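Tannase (Lactobacillus plantarum, PDB 3WA7) probably hydrolyses the galloyl ester bonds of tannins, releasing gallic acid, as an esterase of the alpha/beta-hydrolase fold. Local coordinates at residues Q22-Y34 / Q43-H55. Sequence-based numbering, arbitrary orientation.
Sequences QAIQYYAARNIQY and QVLNVFVPAAYLH
Ala29 and Val47 exchange two backbone hydrogen bonds in an antiparallel beta hairpin of the alpha/beta-hydrolase sheet, strand 22-33 lying against strand 44-50. Tyr27 and Val49 form another such pair, Tyr27 N reaching Val49 O at 2.7 Å. Between Ala29 and Ile32 the register slips by one residue: Asn31 and Ile32 share Leu45 as their partner, a G1 beta bulge, with Asn31 at positive phi (51°). Leu45 O accepts Ile32 N, whereas Asn31 N turns to Asn46 OD1 at 2.9 Å, nearly along the C=O axis. The same oxygen lies close to Arg30 CB, and Asn46 ND2 is taken up by Asp84 O.

Just before the bulge, Arg30 runs extended past Phe48, whose ring edge meets NE; the Ala28 methyl lies over one guanidinium face, 3.5 Å above the plane of Arg30 and offset toward its rim, and also touches Phe48 CD2. Salt bridges to Asp85 and Glu15 hold the guanidinium. On the other face of the sheet Ile32 meets Leu45 CD1 through its CB and Val47 CG2 through its CD1, and Tyr142 of helix 131-145 packs on Ile32 and Leu45.

Where strand 22-33 gives way to the connecting loop, Tyr34 CG sits between its backbone N and carbonyl carbon (chi1 58°), which swings the ring along the backbone of Gln43 and Val44. Tyr34 CE2 comes 3.4 Å from Val44 N, Tyr34 CB rests on Leu45 CD2, and Tyr34 OH is hydrogen-bonded to Gly112 O. An alanine here would keep the CB contact, but is likely to leave a gap beside Gln43 and Val44 and Gly112 O without its hydroxyl partner.

At the far end, Leu54 CG of the 3-10 turn makes a CH-pi contact over the Tyr27 ring, 4.0 Å from its centroid, and one water lies 2.7 Å from both Tyr27 OH and His55 NE2.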
ATOM      1  N   GLN A  22      15.090  -0.397 -27.161  1.00 35.85           N
ATOM      2  CA  GLN A  22      13.894   0.025 -27.884  1.00 34.21           C
ATOM      3  C   GLN A  22      13.400   1.387 -27.406  1.00 31.67           C
ATOM      4  O   GLN A  22      13.296   1.637 -26.206  1.00 30.73           O
ATOM      5  CB  GLN A  22      12.783  -1.014 -27.714  1.00 36.67           C
ATOM      6  CG  GLN A  22      11.499  -0.677 -28.455  1.00 39.97           C
ATOM      7  CD  GLN A  22      10.450  -1.763 -28.325  1.00 41.79           C
ATOM      8  OE1 GLN A  22      10.676  -2.910 -28.712  1.00 43.72           O
ATOM      9  NE2 GLN A  22       9.292  -1.407 -27.779  1.00 42.62           N
ATOM     10  N   ALA A  23      13.093   2.267 -28.355  1.00 28.28           N
ATOM     11  CA  ALA A  23      12.614   3.602 -28.022  1.00 24.54           C
ATOM     12  C   ALA A  23      11.117   3.608 -27.748  1.00 22.37           C
ATOM     13  O   ALA A  23      10.324   3.142 -28.567  1.00 23.17           O
ATOM     14  CB  ALA A  23      12.938   4.570 -29.157  1.00 25.21           C
ATOM     15  N   ILE A  24      10.733   4.131 -26.589  1.00 19.26           N
ATOM     16  CA  ILE A  24       9.323   4.217 -26.225  1.00 17.03           C
ATOM     17  C   ILE A  24       8.864   5.659 -26.418  1.00 14.98           C
ATOM     18  O   ILE A  24       9.308   6.562 -25.706  1.00 13.13           O
ATOM     19  CB  ILE A  24       9.095   3.805 -24.757  1.00 17.02           C
ATOM     20  CG1 ILE A  24       9.577   2.368 -24.541  1.00 18.84           C
ATOM     21  CG2 ILE A  24       7.617   3.919 -24.405  1.00 17.19           C
ATOM     22  CD1 ILE A  24       8.910   1.352 -25.450  1.00 21.99           C
ATOM     23  N   GLN A  25       7.983   5.869 -27.392  1.00 13.76           N
ATOM     24  CA  GLN A  25       7.466   7.198 -27.698  1.00 12.03           C
ATOM     25  C   GLN A  25       6.202   7.485 -26.895  1.00 10.77           C
ATOM     26  O   GLN A  25       5.280   6.674 -26.861  1.00  9.37           O
ATOM     27  CB  GLN A  25       7.137   7.311 -29.189  1.00 13.07           C
ATOM     28  CG  GLN A  25       8.321   7.148 -30.132  1.00 16.82           C
ATOM     29  CD  GLN A  25       9.227   8.365 -30.168  1.00 18.09           C
ATOM     30  OE1 GLN A  25       8.891   9.426 -29.637  1.00 19.18           O
ATOM     31  NE2 GLN A  25      10.381   8.219 -30.811  1.00 20.06           N
ATOM     32  N   TYR A  26       6.161   8.646 -26.252  1.00  8.99           N
ATOM     33  CA  TYR A  26       4.996   9.020 -25.469  1.00  7.98           C
ATOM     34  C   TYR A  26       4.859  10.532 -25.399  1.00  8.51           C
ATOM     35  O   TYR A  26       5.719  11.270 -25.886  1.00  9.54           O
ATOM     36  CB  TYR A  26       5.094   8.429 -24.056  1.00  7.98           C
ATOM     37  CG  TYR A  26       6.255   8.942 -23.231  1.00  7.98           C
ATOM     38  CD1 TYR A  26       6.069   9.938 -22.271  1.00 10.21           C
ATOM     39  CD2 TYR A  26       7.537   8.420 -23.397  1.00 10.01           C
ATOM     40  CE1 TYR A  26       7.134  10.398 -21.492  1.00  9.85           C
ATOM     41  CE2 TYR A  26       8.605   8.874 -22.623  1.00  9.34           C
ATOM     42  CZ  TYR A  26       8.397   9.861 -21.674  1.00 11.13           C
ATOM     43  OH  TYR A  26       9.454  10.305 -20.907  1.00 13.24           O
ATOM     44  N   TYR A  27       3.756  10.986 -24.816  1.00  7.52           N
ATOM     45  CA  TYR A  27       3.509  12.409 -24.650  1.00  7.80           C
ATOM     46  C   TYR A  27       3.341  12.670 -23.167  1.00  8.39           C
ATOM     47  O   TYR A  27       2.864  11.805 -22.437  1.00  8.68           O
ATOM     48  CB  TYR A  27       2.252  12.840 -25.402  1.00  9.25           C
ATOM     49  CG  TYR A  27       2.478  13.050 -26.879  1.00 10.33           C
ATOM     50  CD1 TYR A  27       2.683  11.970 -27.737  1.00 12.23           C
ATOM     51  CD2 TYR A  27       2.501  14.336 -27.417  1.00 11.16           C
ATOM     52  CE1 TYR A  27       2.905  12.167 -29.102  1.00 13.67           C
ATOM     53  CE2 TYR A  27       2.722  14.543 -28.777  1.00 14.35           C
ATOM     54  CZ  TYR A  27       2.923  13.457 -29.611  1.00 15.04           C
ATOM     55  OH  TYR A  27       3.135  13.672 -30.955  1.00 17.11           O
ATOM     56  N   ALA A  28       3.730  13.860 -22.727  1.00  8.67           N
ATOM     57  CA  ALA A  28       3.640  14.206 -21.317  1.00  9.44           C
ATOM     58  C   ALA A  28       3.027  15.577 -21.062  1.00  9.31           C
ATOM     59  O   ALA A  28       3.249  16.523 -21.817  1.00  8.70           O
ATOM     60  CB  ALA A  28       5.030  14.143 -20.690  1.00 10.17           C
ATOM     61  N   ALA A  29       2.242  15.662 -19.994  1.00  9.12           N
ATOM     62  CA  ALA A  29       1.608  16.906 -19.564  1.00 10.57           C
ATOM     63  C   ALA A  29       1.895  16.894 -18.072  1.00 11.29           C
ATOM     64  O   ALA A  29       1.378  16.042 -17.348  1.00 11.12           O
ATOM     65  CB  ALA A  29       0.109  16.873 -19.826  1.00 10.84           C
ATOM     66  N   ARG A  30       2.720  17.828 -17.613  1.00 10.98           N
ATOM     67  CA  ARG A  30       3.115  17.842 -16.211  1.00 10.92           C
ATOM     68  C   ARG A  30       2.682  19.020 -15.354  1.00 11.14           C
ATOM     69  O   ARG A  30       2.270  20.066 -15.853  1.00 11.14           O
ATOM     70  CB  ARG A  30       4.637  17.728 -16.109  1.00 10.55           C
ATOM     71  CG  ARG A  30       5.256  16.592 -16.903  1.00 10.91           C
ATOM     72  CD  ARG A  30       6.754  16.539 -16.629  1.00 12.69           C
ATOM     73  NE  ARG A  30       7.432  15.428 -17.293  1.00 14.42           N
ATOM     74  CZ  ARG A  30       7.792  15.406 -18.572  1.00 15.57           C
ATOM     75  NH1 ARG A  30       7.541  16.441 -19.363  1.00 15.61           N
ATOM     76  NH2 ARG A  30       8.426  14.348 -19.057  1.00 16.27           N
ATOM     77  N   ASN A  31       2.813  18.815 -14.046  1.00 10.68           N
ATOM     78  CA  ASN A  31       2.497  19.811 -13.034  1.00 12.28           C
ATOM     79  C   ASN A  31       1.122  20.432 -13.188  1.00 12.25           C
ATOM     80  O   ASN A  31       0.962  21.656 -13.163  1.00 12.92           O
ATOM     81  CB  ASN A  31       3.581  20.888 -13.027  1.00 16.68           C
ATOM     82  CG  ASN A  31       4.940  20.331 -12.650  1.00 19.90           C
ATOM     83  OD1 ASN A  31       5.082  19.662 -11.627  1.00 23.49           O
ATOM     84  ND2 ASN A  31       5.945  20.601 -13.473  1.00 23.07           N
ATOM     85  N   ILE A  32       0.129  19.564 -13.329  1.00  9.71           N
ATOM     86  CA  ILE A  32      -1.252  19.976 -13.477  1.00  9.61           C
ATOM     87  C   ILE A  32      -1.911  20.046 -12.101  1.00 10.32           C
ATOM     88  O   ILE A  32      -1.993  19.046 -11.393  1.00  9.70           O
ATOM     89  CB  ILE A  32      -2.036  18.966 -14.348  1.00  8.90           C
ATOM     90  CG1 ILE A  32      -1.438  18.922 -15.757  1.00 10.13           C
ATOM     91  CG2 ILE A  32      -3.510  19.347 -14.389  1.00  8.66           C
ATOM     92  CD1 ILE A  32      -1.999  17.813 -16.623  1.00 11.18           C
ATOM     93  N   GLN A  33      -2.363  21.235 -11.722  1.00 11.21           N
ATOM     94  CA  GLN A  33      -3.041  21.419 -10.445  1.00 11.94           C
ATOM     95  C   GLN A  33      -4.360  20.658 -10.578  1.00 11.69           C
ATOM     96  O   GLN A  33      -5.145  20.943 -11.482  1.00 12.53           O
ATOM     97  CB  GLN A  33      -3.293  22.912 -10.229  1.00 14.25           C
ATOM     98  CG  GLN A  33      -3.998  23.277  -8.943  1.00 18.09           C
ATOM     99  CD  GLN A  33      -4.148  24.779  -8.796  1.00 20.79           C
ATOM    100  OE1 GLN A  33      -3.162  25.518  -8.836  1.00 22.56           O
ATOM    101  NE2 GLN A  33      -5.382  25.240  -8.627  1.00 20.12           N
ATOM    102  N   TYR A  34      -4.615  19.694  -9.695  1.00 10.83           N
ATOM    103  CA  TYR A  34      -5.845  18.919  -9.814  1.00  9.60           C
ATOM    104  C   TYR A  34      -7.008  19.319  -8.905  1.00 10.39           C
ATOM    105  O   TYR A  34      -8.058  18.676  -8.921  1.00  9.38           O
ATOM    106  CB  TYR A  34      -5.543  17.414  -9.703  1.00  8.70           C
ATOM    107  CG  TYR A  34      -4.853  16.972  -8.435  1.00  7.82           C
ATOM    108  CD1 TYR A  34      -5.559  16.838  -7.242  1.00  8.28           C
ATOM    109  CD2 TYR A  34      -3.492  16.662  -8.435  1.00  6.76           C
ATOM    110  CE1 TYR A  34      -4.929  16.402  -6.075  1.00  9.86           C
ATOM    111  CE2 TYR A  34      -2.852  16.226  -7.278  1.00  7.92           C
ATOM    112  CZ  TYR A  34      -3.575  16.097  -6.102  1.00  7.74           C
ATOM    113  OH  TYR A  34      -2.949  15.663  -4.953  1.00 10.24           O
ATOM    114  N   GLN A  43       0.557  19.087  -4.583  1.00  9.46           N
ATOM    115  CA  GLN A  43      -0.739  18.731  -5.153  1.00  8.42           C
ATOM    116  C   GLN A  43      -0.893  19.017  -6.647  1.00  9.44           C
ATOM    117  O   GLN A  43      -1.684  19.870  -7.057  1.00  9.63           O
ATOM    118  CB  GLN A  43      -1.869  19.419  -4.376  1.00  9.80           C
ATOM    119  CG  GLN A  43      -2.013  18.935  -2.938  1.00 10.41           C
ATOM    120  CD  GLN A  43      -3.108  19.664  -2.187  1.00 11.31           C
ATOM    121  OE1 GLN A  43      -3.031  20.875  -1.978  1.00 13.65           O
ATOM    122  NE2 GLN A  43      -4.140  18.932  -1.784  1.00 10.05           N
ATOM    123  N   VAL A  44      -0.124  18.292  -7.452  1.00  9.43           N
ATOM    124  CA  VAL A  44      -0.173  18.404  -8.904  1.00  8.71           C
ATOM    125  C   VAL A  44      -0.035  16.985  -9.432  1.00  7.83           C
ATOM    126  O   VAL A  44       0.369  16.082  -8.697  1.00  6.83           O
ATOM    127  CB  VAL A  44       0.984  19.266  -9.480  1.00  9.84           C
ATOM    128  CG1 VAL A  44       0.835  20.709  -9.025  1.00 11.03           C
ATOM    129  CG2 VAL A  44       2.334  18.696  -9.058  1.00  9.37           C
ATOM    130  N   LEU A  45      -0.394  16.774 -10.689  1.00  7.71           N
ATOM    131  CA  LEU A  45      -0.269  15.446 -11.270  1.00  7.69           C
ATOM    132  C   LEU A  45       0.354  15.528 -12.654  1.00  7.56           C
ATOM    133  O   LEU A  45       0.357  16.592 -13.284  1.00  6.86           O
ATOM    134  CB  LEU A  45      -1.641  14.746 -11.320  1.00  8.49           C
ATOM    135  CG  LEU A  45      -2.834  15.360 -12.063  1.00  8.73           C
ATOM    136  CD1 LEU A  45      -2.654  15.215 -13.567  1.00  9.48           C
ATOM    137  CD2 LEU A  45      -4.113  14.652 -11.635  1.00  9.16           C
ATOM    138  N   ASN A  46       0.919  14.408 -13.098  1.00  7.13           N
ATOM    139  CA  ASN A  46       1.544  14.313 -14.408  1.00  8.02           C
ATOM    140  C   ASN A  46       0.799  13.267 -15.223  1.00  7.87           C
ATOM    141  O   ASN A  46       0.383  12.237 -14.692  1.00  9.09           O
ATOM    142  CB  ASN A  46       3.013  13.890 -14.295  1.00  7.77           C
ATOM    143  CG  ASN A  46       3.857  14.886 -13.534  1.00  9.07           C
ATOM    144  OD1 ASN A  46       3.593  16.088 -13.549  1.00  9.35           O
ATOM    145  ND2 ASN A  46       4.906  14.392 -12.882  1.00  8.58           N
ATOM    146  N   VAL A  47       0.644  13.536 -16.515  1.00  6.53           N
ATOM    147  CA  VAL A  47      -0.048  12.627 -17.419  1.00  6.66           C
ATOM    148  C   VAL A  47       0.908  12.149 -18.509  1.00  7.48           C
ATOM    149  O   VAL A  47       1.572  12.957 -19.155  1.00  7.85           O
ATOM    150  CB  VAL A  47      -1.244  13.329 -18.093  1.00  5.68           C
ATOM    151  CG1 VAL A  47      -1.945  12.376 -19.045  1.00  5.90           C
ATOM    152  CG2 VAL A  47      -2.210  13.828 -17.034  1.00  4.52           C
ATOM    153  N   PHE A  48       0.975  10.835 -18.706  1.00  5.97           N
ATOM    154  CA  PHE A  48       1.842  10.259 -19.727  1.00  6.59           C
ATOM    155  C   PHE A  48       1.015   9.354 -20.629  1.00  6.44           C
ATOM    156  O   PHE A  48       0.291   8.476 -20.158  1.00  5.83           O
ATOM    157  CB  PHE A  48       2.991   9.498 -19.070  1.00  6.61           C
ATOM    158  CG  PHE A  48       3.769  10.334 -18.100  1.00  5.94           C
ATOM    159  CD1 PHE A  48       3.542  10.228 -16.732  1.00  4.69           C
ATOM    160  CD2 PHE A  48       4.684  11.275 -18.559  1.00  5.76           C
ATOM    161  CE1 PHE A  48       4.213  11.051 -15.832  1.00  6.83           C
ATOM    162  CE2 PHE A  48       5.364  12.106 -17.665  1.00  5.54           C
ATOM    163  CZ  PHE A  48       5.126  11.992 -16.298  1.00  4.70           C
ATOM    164  N   VAL A  49       1.135   9.580 -21.933  1.00  6.39           N
ATOM    165  CA  VAL A  49       0.352   8.841 -22.912  1.00  5.28           C
ATOM    166  C   VAL A  49       1.173   8.233 -24.042  1.00  6.29           C
ATOM    167  O   VAL A  49       2.012   8.907 -24.635  1.00  7.04           O
ATOM    168  CB  VAL A  49      -0.699   9.782 -23.555  1.00  6.87           C
ATOM    169  CG1 VAL A  49      -1.599   9.002 -24.501  1.00  8.46           C
ATOM    170  CG2 VAL A  49      -1.516  10.478 -22.470  1.00  7.50           C
ATOM    171  N   PRO A  50       0.946   6.944 -24.346  1.00  5.91           N
ATOM    172  CA  PRO A  50       1.696   6.312 -25.437  1.00  6.52           C
ATOM    173  C   PRO A  50       1.435   7.132 -26.702  1.00  6.54           C
ATOM    174  O   PRO A  50       0.298   7.520 -26.966  1.00  5.91           O
ATOM    175  CB  PRO A  50       1.080   4.918 -25.510  1.00  6.13           C
ATOM    176  CG  PRO A  50       0.759   4.637 -24.055  1.00  7.69           C
ATOM    177  CD  PRO A  50       0.134   5.951 -23.620  1.00  5.89           C
ATOM    178  N   ALA A  51       2.482   7.390 -27.476  1.00  6.65           N
ATOM    179  CA  ALA A  51       2.356   8.193 -28.688  1.00  7.30           C
ATOM    180  C   ALA A  51       1.257   7.726 -29.642  1.00  6.78           C
ATOM    181  O   ALA A  51       0.618   8.542 -30.307  1.00  6.76           O
ATOM    182  CB  ALA A  51       3.697   8.236 -29.423  1.00  7.23           C
ATOM    183  N   ALA A  52       1.039   6.418 -29.712  1.00  6.79           N
ATOM    184  CA  ALA A  52       0.024   5.864 -30.603  1.00  8.52           C
ATOM    185  C   ALA A  52      -1.363   6.463 -30.405  1.00  8.66           C
ATOM    186  O   ALA A  52      -2.142   6.556 -31.353  1.00  8.31           O
ATOM    187  CB  ALA A  52      -0.045   4.352 -30.432  1.00  8.55           C
ATOM    188  N   TYR A  53      -1.669   6.877 -29.181  1.00  7.77           N
ATOM    189  CA  TYR A  53      -2.986   7.430 -28.874  1.00  7.68           C
ATOM    190  C   TYR A  53      -3.217   8.851 -29.382  1.00 10.13           C
ATOM    191  O   TYR A  53      -4.290   9.425 -29.183  1.00 10.06           O
ATOM    192  CB  TYR A  53      -3.238   7.315 -27.366  1.00  7.76           C
ATOM    193  CG  TYR A  53      -3.146   5.876 -26.875  1.00  8.02           C
ATOM    194  CD1 TYR A  53      -2.991   5.579 -25.520  1.00  6.90           C
ATOM    195  CD2 TYR A  53      -3.175   4.810 -27.780  1.00  8.34           C
ATOM    196  CE1 TYR A  53      -2.857   4.254 -25.081  1.00  6.99           C
ATOM    197  CE2 TYR A  53      -3.044   3.491 -27.354  1.00  8.75           C
ATOM    198  CZ  TYR A  53      -2.881   3.217 -26.007  1.00  8.66           C
ATOM    199  OH  TYR A  53      -2.714   1.907 -25.604  1.00  7.94           O
ATOM    200  N   LEU A  54      -2.207   9.415 -30.037  1.00  9.33           N
ATOM    201  CA  LEU A  54      -2.321  10.745 -30.630  1.00 10.20           C
ATOM    202  C   LEU A  54      -2.330  10.554 -32.145  1.00 11.33           C
ATOM    203  O   LEU A  54      -2.319  11.522 -32.910  1.00 12.40           O
ATOM    204  CB  LEU A  54      -1.136  11.638 -30.235  1.00 13.63           C
ATOM    205  CG  LEU A  54      -1.131  12.298 -28.850  1.00 15.94           C
ATOM    206  CD1 LEU A  54      -2.367  13.162 -28.707  1.00 19.06           C
ATOM    207  CD2 LEU A  54      -1.087  11.243 -27.759  1.00 15.81           C
ATOM    208  N   HIS A  55      -2.357   9.291 -32.563  1.00 10.50           N
ATOM    209  CA  HIS A  55      -2.353   8.915 -33.977  1.00 11.51           C
ATOM    210  C   HIS A  55      -3.508   7.980 -34.311  1.00 12.29           C
ATOM    211  O   HIS A  55      -3.541   7.395 -35.395  1.00 12.76           O
ATOM    212  CB  HIS A  55      -1.035   8.212 -34.325  1.00 10.85           C
ATOM    213  CG  HIS A  55       0.144   9.129 -34.385  1.00 10.85           C
ATOM    214  ND1 HIS A  55       0.521   9.782 -35.541  1.00 11.35           N
ATOM    215  CD2 HIS A  55       1.015   9.525 -33.429  1.00 10.32           C
ATOM    216  CE1 HIS A  55       1.574  10.540 -35.291  1.00 11.41           C
ATOM    217  NE2 HIS A  55       1.894  10.403 -34.018  1.00 10.72           N
TER
HETATM  218  O   HOH W   1       3.781  11.583 -32.549  1.00 19.54           O